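Local coordinates for amine oxidase domain-containing protein (Pyrococcus furiosus, PDB 3NRN), which binds adenosine monophosphate in the crystal and is probably a flavin-dependent oxidoreductase of the amine oxidase family, its substrate unknown, at residues Leu207-Lys220 with Tyr223-Ala235. Residues are numbered along the deposited sequence; the frame is centred on the assembly and turned at random.
Sequences LTRKEVVEINIEEK and YTRDNEEYSFDVA. With AMP (adenosine monophosphate), chain B.
Lys210 NZ is held by two carboxylates at once: Asp226 OD2 takes it at 2.8 Å, met on the syn side and 24° out of the carboxylate plane, and Glu228 OE1 is modelled at 2.5 Å, probably too short to be exact. A bend at chi2 (-62°) turns the lysine chain toward this acidic pair, which it crosses at about a right angle. Asp226 is itself braced, its OD1 accepting from Thr224 OG1 at the type I turn Thr224-Asn227 and from a water that Glu211 N also binds. With an alanine here instead of Lys210, Asp226 and Glu228 would probably be left close together without their shared cation, and the turn less firmly tied to 207-220. Beside it, Arg225 N bonds Glu211 O at 2.7 Å, whereas the guanidinium reaches Glu211 OE1 only through long, weak bonds, the carboxylate and guanidinium planes standing at 90°.

The strands pair antiparallel, the register interrupted by a classic beta bulge in which Val213 and Glu214 both face Tyr223. Tyr223 O receives Val213 N at 2.8 Å and, weakly, Glu214 N, while Tyr223 N returns a bond to Glu214 O. The bulged strand also binds the adenine: Val212 N donates to AMP N1 and Val212 O accepts from AMP N6, both at 3.1 Å; Glu30 and Arg38 add bonds to AMP. Farther along, Tyr223 OH bonds Glu219 OE1, carboxylate and ring nearly coplanar, though the modelled length is doubtfully short. Lys220 CB lies over one face of the Phe232 ring, 4.3 Å from its centroid, and Ala235 CB covers the opposite face.

Strands 212-216, 221-224 and 229-231 thus form a small antiparallel sheet inserted in sequence between strands 205-207 and 234-237 of the parallel Rossmann-type sheet; Val212 and Tyr230 touch Leu29 of strand 25-29, and Ile215 packs against Val374 and helix 241-248.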
loop_
_atom_site.group_PDB
_atom_site.type_symbol
_atom_site.label_atom_id
_atom_site.label_comp_id
_atom_site.label_asym_id
_atom_site.label_seq_id
_atom_site.Cartn_x
_atom_site.Cartn_y
_atom_site.Cartn_z
ATOM N N LEU A 207 -5.007 9.323 -21.055
ATOM C CA LEU A 207 -4.265 8.955 -22.251
ATOM C C LEU A 207 -3.155 7.941 -22.000
ATOM O O LEU A 207 -2.158 8.239 -21.337
ATOM C CB LEU A 207 -3.687 10.223 -22.885
ATOM C CG LEU A 207 -4.703 11.367 -22.996
ATOM C CD1 LEU A 207 -4.017 12.637 -23.468
ATOM C CD2 LEU A 207 -5.819 10.967 -23.952
ATOM N N THR A 208 -3.335 6.737 -22.536
ATOM C CA THR A 208 -2.346 5.677 -22.382
ATOM C C THR A 208 -1.272 5.786 -23.464
ATOM O O THR A 208 -1.454 6.462 -24.479
ATOM C CB THR A 208 -2.993 4.282 -22.463
ATOM O OG1 THR A 208 -3.796 4.197 -23.646
ATOM C CG2 THR A 208 -3.855 4.018 -21.234
ATOM N N ARG A 209 -0.152 5.114 -23.235
ATOM C CA ARG A 209 0.972 5.147 -24.160
ATOM C C ARG A 209 1.513 6.567 -24.294
ATOM O O ARG A 209 1.963 6.975 -25.364
ATOM C CB ARG A 209 0.570 4.598 -25.534
ATOM C CG ARG A 209 0.273 3.102 -25.531
ATOM C CD ARG A 209 0.255 2.534 -26.950
ATOM N NE ARG A 209 0.056 1.086 -26.970
ATOM C CZ ARG A 209 -1.107 0.481 -26.742
ATOM N NH1 ARG A 209 -2.193 1.195 -26.480
ATOM N NH2 ARG A 209 -1.183 -0.844 -26.765
ATOM N N LYS A 210 1.449 7.320 -23.198
ATOM C CA LYS A 210 1.963 8.684 -23.170
ATOM C C LYS A 210 3.040 8.711 -22.099
ATOM O O LYS A 210 2.742 8.780 -20.906
ATOM C CB LYS A 210 0.858 9.684 -22.819
ATOM C CG LYS A 210 -0.222 9.803 -23.869
ATOM C CD LYS A 210 0.348 10.304 -25.185
ATOM C CE LYS A 210 -0.669 10.154 -26.298
ATOM N NZ LYS A 210 -0.060 10.404 -27.632
ATOM N N GLU A 211 4.294 8.637 -22.529
ATOM C CA GLU A 211 5.408 8.638 -21.598
ATOM C C GLU A 211 5.909 10.051 -21.388
ATOM O O GLU A 211 6.406 10.679 -22.321
ATOM C CB GLU A 211 6.550 7.786 -22.139
ATOM C CG GLU A 211 7.717 7.667 -21.183
ATOM C CD GLU A 211 8.935 7.056 -21.833
ATOM O OE1 GLU A 211 8.757 6.202 -22.724
ATOM O OE2 GLU A 211 10.067 7.421 -21.448
ATOM N N VAL A 212 5.780 10.556 -20.169
ATOM C CA VAL A 212 6.258 11.899 -19.881
ATOM C C VAL A 212 7.782 11.884 -19.803
ATOM O O VAL A 212 8.370 11.004 -19.176
ATOM C CB VAL A 212 5.681 12.424 -18.547
ATOM C CG1 VAL A 212 6.248 13.815 -18.241
ATOM C CG2 VAL A 212 4.174 12.482 -18.634
ATOM N N VAL A 213 8.425 12.853 -20.447
ATOM C CA VAL A 213 9.881 12.923 -20.422
ATOM C C VAL A 213 10.370 14.223 -19.802
ATOM O O VAL A 213 11.556 14.391 -19.541
ATOM C CB VAL A 213 10.480 12.794 -21.843
ATOM C CG1 VAL A 213 10.027 11.487 -22.475
ATOM C CG2 VAL A 213 10.063 13.966 -22.703
ATOM N N GLU A 214 9.447 15.138 -19.541
ATOM C CA GLU A 214 9.836 16.412 -18.973
ATOM C C GLU A 214 8.681 17.156 -18.336
ATOM O O GLU A 214 7.632 17.335 -18.955
ATOM C CB GLU A 214 10.440 17.297 -20.065
ATOM C CG GLU A 214 11.087 18.580 -19.557
ATOM C CD GLU A 214 11.425 19.538 -20.690
ATOM O OE1 GLU A 214 11.833 19.060 -21.772
ATOM O OE2 GLU A 214 11.290 20.767 -20.499
ATOM N N ILE A 215 8.875 17.580 -17.092
ATOM C CA ILE A 215 7.869 18.373 -16.396
ATOM C C ILE A 215 8.601 19.700 -16.263
ATOM O O ILE A 215 9.440 19.867 -15.378
ATOM C CB ILE A 215 7.542 17.817 -14.988
ATOM C CG1 ILE A 215 6.985 16.398 -15.099
ATOM C CG2 ILE A 215 6.528 18.718 -14.296
ATOM C CD1 ILE A 215 6.683 15.735 -13.749
ATOM N N ASN A 216 8.314 20.627 -17.170
ATOM C CA ASN A 216 8.992 21.914 -17.154
ATOM C C ASN A 216 8.324 22.893 -16.196
ATOM O O ASN A 216 7.251 23.412 -16.476
ATOM C CB ASN A 216 9.033 22.503 -18.565
ATOM C CG ASN A 216 9.929 23.725 -18.658
ATOM O OD1 ASN A 216 9.922 24.583 -17.773
ATOM N ND2 ASN A 216 10.700 23.814 -19.739
ATOM N N ILE A 217 8.983 23.140 -15.067
ATOM C CA ILE A 217 8.479 24.044 -14.029
ATOM C C ILE A 217 8.345 25.503 -14.449
ATOM O O ILE A 217 7.378 26.169 -14.092
ATOM C CB ILE A 217 9.378 23.990 -12.773
ATOM C CG1 ILE A 217 9.334 22.586 -12.186
ATOM C CG2 ILE A 217 8.920 25.002 -11.741
ATOM C CD1 ILE A 217 7.948 22.096 -11.958
ATOM N N GLU A 218 9.319 26.006 -15.192
ATOM C CA GLU A 218 9.267 27.390 -15.641
ATOM C C GLU A 218 8.128 27.631 -16.637
ATOM O O GLU A 218 7.394 28.613 -16.524
ATOM C CB GLU A 218 10.605 27.784 -16.267
ATOM C CG GLU A 218 11.756 27.826 -15.272
ATOM C CD GLU A 218 13.071 28.229 -15.917
ATOM O OE1 GLU A 218 13.100 29.268 -16.610
ATOM O OE2 GLU A 218 14.078 27.512 -15.727
ATOM N N GLU A 219 7.974 26.732 -17.605
ATOM C CA GLU A 219 6.926 26.881 -18.618
ATOM C C GLU A 219 5.598 26.346 -18.120
ATOM O O GLU A 219 4.533 26.728 -18.614
ATOM C CB GLU A 219 7.273 26.098 -19.890
ATOM C CG GLU A 219 8.629 26.368 -20.518
ATOM C CD GLU A 219 8.820 25.571 -21.802
ATOM O OE1 GLU A 219 8.490 24.366 -21.806
ATOM O OE2 GLU A 219 9.303 26.139 -22.804
ATOM N N LYS A 220 5.673 25.447 -17.146
ATOM C CA LYS A 220 4.494 24.795 -16.602
ATOM C C LYS A 220 3.868 23.992 -17.742
ATOM O O LYS A 220 2.697 24.153 -18.087
ATOM C CB LYS A 220 3.501 25.817 -16.031
ATOM C CG LYS A 220 4.063 26.621 -14.862
ATOM C CD LYS A 220 2.971 27.352 -14.082
ATOM C CE LYS A 220 2.152 26.400 -13.222
ATOM N NZ LYS A 220 1.088 27.114 -12.451
ATOM N N TYR A 223 5.937 17.443 -21.217
ATOM C CA TYR A 223 6.268 16.938 -22.548
ATOM C C TYR A 223 6.321 15.419 -22.545
ATOM O O TYR A 223 6.807 14.804 -21.594
ATOM C CB TYR A 223 7.633 17.466 -22.991
ATOM C CG TYR A 223 7.683 18.953 -23.198
ATOM C CD1 TYR A 223 7.589 19.496 -24.474
ATOM C CD2 TYR A 223 7.793 19.822 -22.117
ATOM C CE1 TYR A 223 7.596 20.870 -24.674
ATOM C CE2 TYR A 223 7.803 21.203 -22.305
ATOM C CZ TYR A 223 7.703 21.719 -23.586
ATOM O OH TYR A 223 7.707 23.079 -23.788
ATOM N N THR A 224 5.829 14.819 -23.618
ATOM C CA THR A 224 5.827 13.371 -23.740
ATOM C C THR A 224 6.881 12.941 -24.754
ATOM O O THR A 224 7.343 13.748 -25.564
ATOM C CB THR A 224 4.467 12.873 -24.211
ATOM O OG1 THR A 224 4.137 13.513 -25.449
ATOM C CG2 THR A 224 3.397 13.199 -23.181
ATOM N N ARG A 225 7.256 11.670 -24.708
ATOM C CA ARG A 225 8.253 11.132 -25.625
ATOM C C ARG A 225 7.864 11.428 -27.079
ATOM O O ARG A 225 8.719 11.750 -27.905
ATOM C CB ARG A 225 8.387 9.617 -25.421
ATOM C CG ARG A 225 9.385 8.933 -26.357
ATOM C CD ARG A 225 10.766 8.787 -25.731
ATOM N NE ARG A 225 10.874 7.598 -24.885
ATOM C CZ ARG A 225 11.428 6.447 -25.267
ATOM N NH1 ARG A 225 11.936 6.313 -26.485
ATOM N NH2 ARG A 225 11.478 5.424 -24.423
ATOM N N ASP A 226 6.569 11.335 -27.384
ATOM C CA ASP A 226 6.089 11.574 -28.748
ATOM C C ASP A 226 5.823 13.043 -29.086
ATOM O O ASP A 226 5.065 13.353 -30.004
ATOM C CB ASP A 226 4.844 10.717 -29.025
ATOM C CG ASP A 226 3.702 11.007 -28.066
ATOM O OD1 ASP A 226 3.953 11.124 -26.849
ATOM O OD2 ASP A 226 2.551 11.106 -28.529
ATOM N N ASN A 227 6.459 13.936 -28.334
ATOM C CA ASN A 227 6.364 15.384 -28.531
ATOM C C ASN A 227 5.032 16.100 -28.308
ATOM O O ASN A 227 4.797 17.156 -28.892
ATOM C CB ASN A 227 6.873 15.764 -29.927
ATOM C CG ASN A 227 8.348 15.479 -30.112
ATOM O OD1 ASN A 227 9.109 15.411 -29.146
ATOM N ND2 ASN A 227 8.766 15.339 -31.365
ATOM N N GLU A 228 4.143 15.551 -27.490
ATOM C CA GLU A 228 2.897 16.268 -27.246
ATOM C C GLU A 228 3.089 17.231 -26.082
ATOM O O GLU A 228 3.854 16.947 -25.159
ATOM C CB GLU A 228 1.758 15.297 -26.957
ATOM C CG GLU A 228 1.297 14.564 -28.197
ATOM C CD GLU A 228 0.028 13.792 -27.972
ATOM O OE1 GLU A 228 0.058 12.820 -27.189
ATOM O OE2 GLU A 228 -1.000 14.167 -28.573
ATOM N N GLU A 229 2.408 18.373 -26.145
ATOM C CA GLU A 229 2.495 19.410 -25.111
ATOM C C GLU A 229 1.222 19.558 -24.303
ATOM O O GLU A 229 0.134 19.668 -24.870
ATOM C CB GLU A 229 2.809 20.775 -25.733
ATOM C CG GLU A 229 4.057 20.792 -26.566
ATOM C CD GLU A 229 5.077 19.835 -26.021
ATOM O OE1 GLU A 229 5.117 19.683 -24.781
ATOM O OE2 GLU A 229 5.836 19.238 -26.816
ATOM N N TYR A 230 1.374 19.586 -22.979
ATOM C CA TYR A 230 0.246 19.741 -22.065
ATOM C C TYR A 230 0.613 20.772 -21.008
ATOM O O TYR A 230 1.440 20.503 -20.144
ATOM C CB TYR A 230 -0.062 18.413 -21.371
ATOM C CG TYR A 230 -0.382 17.291 -22.323
ATOM C CD1 TYR A 230 -1.676 17.110 -22.811
ATOM C CD2 TYR A 230 0.614 16.415 -22.751
ATOM C CE1 TYR A 230 -1.970 16.081 -23.701
ATOM C CE2 TYR A 230 0.334 15.390 -23.637
ATOM C CZ TYR A 230 -0.961 15.224 -24.108
ATOM O OH TYR A 230 -1.238 14.195 -24.983
ATOM N N SER A 231 0.016 21.956 -21.084
ATOM C CA SER A 231 0.284 22.998 -20.099
ATOM C C SER A 231 -0.523 22.675 -18.831
ATOM O O SER A 231 -1.566 22.036 -18.906
ATOM C CB SER A 231 -0.128 24.361 -20.660
ATOM O OG SER A 231 -1.475 24.327 -21.094
ATOM N N PHE A 232 -0.045 23.112 -17.671
ATOM C CA PHE A 232 -0.750 22.821 -16.431
ATOM C C PHE A 232 -0.680 23.943 -15.400
ATOM O O PHE A 232 0.237 24.767 -15.424
ATOM C CB PHE A 232 -0.178 21.539 -15.804
ATOM C CG PHE A 232 1.241 21.689 -15.286
ATOM C CD1 PHE A 232 1.489 22.222 -14.022
ATOM C CD2 PHE A 232 2.326 21.305 -16.071
ATOM C CE1 PHE A 232 2.800 22.367 -13.551
ATOM C CE2 PHE A 232 3.626 21.449 -15.614
ATOM C CZ PHE A 232 3.864 21.981 -14.347
ATOM N N ASP A 233 -1.662 23.968 -14.500
ATOM C CA ASP A 233 -1.675 24.940 -13.404
ATOM C C ASP A 233 -1.038 24.196 -12.230
ATOM O O ASP A 233 -0.322 24.774 -11.417
ATOM C CB ASP A 233 -3.110 25.362 -13.066
ATOM C CG ASP A 233 -3.745 26.187 -14.177
ATOM O OD1 ASP A 233 -3.126 27.189 -14.592
ATOM O OD2 ASP A 233 -4.851 25.838 -14.639
ATOM N N VAL A 234 -1.299 22.890 -12.186
ATOM C CA VAL A 234 -0.770 21.998 -11.172
ATOM C C VAL A 234 -0.458 20.645 -11.815
ATOM O O VAL A 234 -1.180 20.182 -12.700
ATOM C CB VAL A 234 -1.788 21.777 -10.025
ATOM C CG1 VAL A 234 -1.365 20.594 -9.174
ATOM C CG2 VAL A 234 -1.872 23.026 -9.160
ATOM N N ALA A 235 0.626 20.024 -11.373
ATOM C CA ALA A 235 1.019 18.720 -11.885
ATOM C C ALA A 235 1.099 17.754 -10.708
ATOM O O ALA A 235 1.707 18.070 -9.681
ATOM C CB ALA A 235 2.377 18.815 -12.586
HETATM P P AMP B . 2.267 2.906 -9.378
HETATM O O1P AMP B . 2.034 4.233 -8.683
HETATM O O2P AMP B . 3.750 2.550 -9.298
HETATM O O3P AMP B . 1.297 1.850 -9.029
HETATM O "O5'" AMP B . 2.046 3.382 -10.889
HETATM C "C5'" AMP B . 2.680 4.581 -11.349
HETATM C "C4'" AMP B . 2.268 4.638 -12.813
HETATM O "O4'" AMP B . 3.098 5.533 -13.561
HETATM C "C3'" AMP B . 2.319 3.301 -13.535
HETATM O "O3'" AMP B . 0.992 3.143 -14.079
HETATM C "C2'" AMP B . 3.394 3.533 -14.618
HETATM O "O2'" AMP B . 3.212 2.822 -15.859
HETATM C "C1'" AMP B . 3.238 5.026 -14.847
HETATM N N9 AMP B . 4.459 5.726 -15.295
HETATM C C8 AMP B . 5.735 5.527 -14.872
HETATM N N7 AMP B . 6.558 6.433 -15.462
HETATM C C5 AMP B . 5.794 7.252 -16.199
HETATM C C6 AMP B . 6.066 8.404 -17.070
HETATM N N6 AMP B . 7.353 8.822 -17.214
HETATM N N1 AMP B . 4.996 8.979 -17.670
HETATM C C2 AMP B . 3.709 8.534 -17.451
HETATM N N3 AMP B . 3.387 7.444 -16.709
HETATM C C4 AMP B . 4.399 6.793 -16.086
HETATM O O HOH W 1 4.710 9.121 -25.456
HETATM O O HOH W 2 -0.969 28.247 -13.780
#